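Local coordinates for protein E1 (Kluyveromyces marxianus, PDB 3VX6) that acts as an E1-like activating enzyme for the ubiquitin-like proteins ATG12 and ATG8, priming both for the conjugation reactions that autophagy requires, at residues A[187-190]-A[191-194]. Sequence-based numbering, arbitrary orientation.
Sequences KATP and DNLK
The flat carboxamide of Asn192 has the hydroxyl of Thr189 over one face, OG1 lying 3.1 Å from CG, and the carbonyl oxygen of Lys187 at its ND2 edge. This is a helix N-terminus, with Thr189 at the N-cap of helix 190-195 and Ala188 at the centre of an inverse gamma turn just before it. Asn192 ND2 donates to Lys187 O over 2.8 Å, nearly straight at 163°; the acceptor lies close to the amide plane, and the donor meets a lone pair in the plane of the carbonyl. With CG anti to its own carbonyl carbon (chi1 -84°), the Asn192 side chain is turned back along the helix toward the incoming loop. Thr189 OG1 adds only a weak bond to the same Lys187 O, at 3.3 Å. An alanine here removes the amide, and Lys187 O would probably be left with the weak Thr189 OG1 bond as its side-chain tie within this turn. Asn192 also packs on Cys179 and Ile181 of strand 177-181, which pairs with strand 184-186 at one border of a six-stranded mixed sheet. On the buried side, Leu193 CD2 approaches Ala188 CB at 4.3 Å, while Leu117 and Leu225 touch the same leucine. The carbonyl oxygen of Leu193 accepts a hydrogen bond from Trp222 NE1. One residue on, Lys194 N donates to Pro190 O at 2.8 Å, and Lys194 CG lies 3.3 Å from that same Pro190 O.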
loop_
_atom_site.group_PDB
_atom_site.type_symbol
_atom_site.label_atom_id
_atom_site.label_comp_id
_atom_site.label_asym_id
_atom_site.label_seq_id
_atom_site.Cartn_x
_atom_site.Cartn_y
_atom_site.Cartn_z
ATOM N N LYS A 187 1.675 19.074 2.065
ATOM C CA LYS A 187 2.323 17.815 1.727
ATOM C C LYS A 187 2.878 17.135 2.980
ATOM O O LYS A 187 3.451 17.786 3.853
ATOM C CB LYS A 187 3.446 18.059 0.717
ATOM C CG LYS A 187 2.951 18.595 -0.616
ATOM C CD LYS A 187 4.086 18.800 -1.599
ATOM C CE LYS A 187 3.553 19.412 -2.885
ATOM N NZ LYS A 187 4.635 19.781 -3.852
ATOM N N ALA A 188 2.696 15.821 3.059
ATOM C CA ALA A 188 3.174 15.042 4.198
ATOM C C ALA A 188 4.698 14.956 4.198
ATOM O O ALA A 188 5.271 13.875 4.311
ATOM C CB ALA A 188 2.589 13.649 4.163
ATOM N N THR A 189 5.346 16.103 4.073
ATOM C CA THR A 189 6.790 16.161 4.064
ATOM C C THR A 189 7.363 16.071 5.488
ATOM O O THR A 189 6.632 16.186 6.474
ATOM C CB THR A 189 7.232 17.440 3.328
ATOM O OG1 THR A 189 6.659 18.592 3.956
ATOM C CG2 THR A 189 6.747 17.382 1.898
ATOM N N PRO A 190 8.676 15.836 5.617
ATOM C CA PRO A 190 9.216 15.743 6.973
ATOM C C PRO A 190 9.035 16.985 7.840
ATOM O O PRO A 190 8.455 16.897 8.931
ATOM C CB PRO A 190 10.686 15.392 6.740
ATOM C CG PRO A 190 10.637 14.576 5.480
ATOM C CD PRO A 190 9.672 15.391 4.629
ATOM N N ASP A 191 9.523 18.137 7.381
ATOM C CA ASP A 191 9.381 19.352 8.181
ATOM C C ASP A 191 7.920 19.692 8.462
ATOM O O ASP A 191 7.596 20.257 9.509
ATOM C CB ASP A 191 10.091 20.531 7.519
ATOM C CG ASP A 191 11.606 20.378 7.530
ATOM O OD1 ASP A 191 12.161 19.739 8.456
ATOM O OD2 ASP A 191 12.252 20.918 6.610
ATOM N N ASN A 192 7.040 19.345 7.528
ATOM C CA ASN A 192 5.617 19.574 7.709
ATOM C C ASN A 192 5.114 18.593 8.735
ATOM O O ASN A 192 4.296 18.937 9.587
ATOM C CB ASN A 192 4.855 19.356 6.412
ATOM C CG ASN A 192 4.866 20.570 5.541
ATOM O OD1 ASN A 192 5.421 21.603 5.918
ATOM N ND2 ASN A 192 4.251 20.466 4.368
ATOM N N LEU A 193 5.618 17.366 8.657
ATOM C CA LEU A 193 5.201 16.331 9.595
ATOM C C LEU A 193 5.673 16.643 11.000
ATOM O O LEU A 193 5.017 16.265 11.962
ATOM C CB LEU A 193 5.707 14.958 9.147
ATOM C CG LEU A 193 4.948 14.451 7.918
ATOM C CD1 LEU A 193 5.703 13.308 7.264
ATOM C CD2 LEU A 193 3.548 14.036 8.328
ATOM N N LYS A 194 6.793 17.346 11.119
ATOM C CA LYS A 194 7.310 17.713 12.430
ATOM C C LYS A 194 6.444 18.763 13.113
ATOM O O LYS A 194 6.455 18.860 14.344
ATOM C CB LYS A 194 8.736 18.239 12.317
ATOM C CG LYS A 194 9.742 17.158 11.996
ATOM C CD LYS A 194 11.138 17.711 11.846
ATOM C CE LYS A 194 12.130 16.583 11.591
ATOM N NZ LYS A 194 13.504 17.096 11.298
#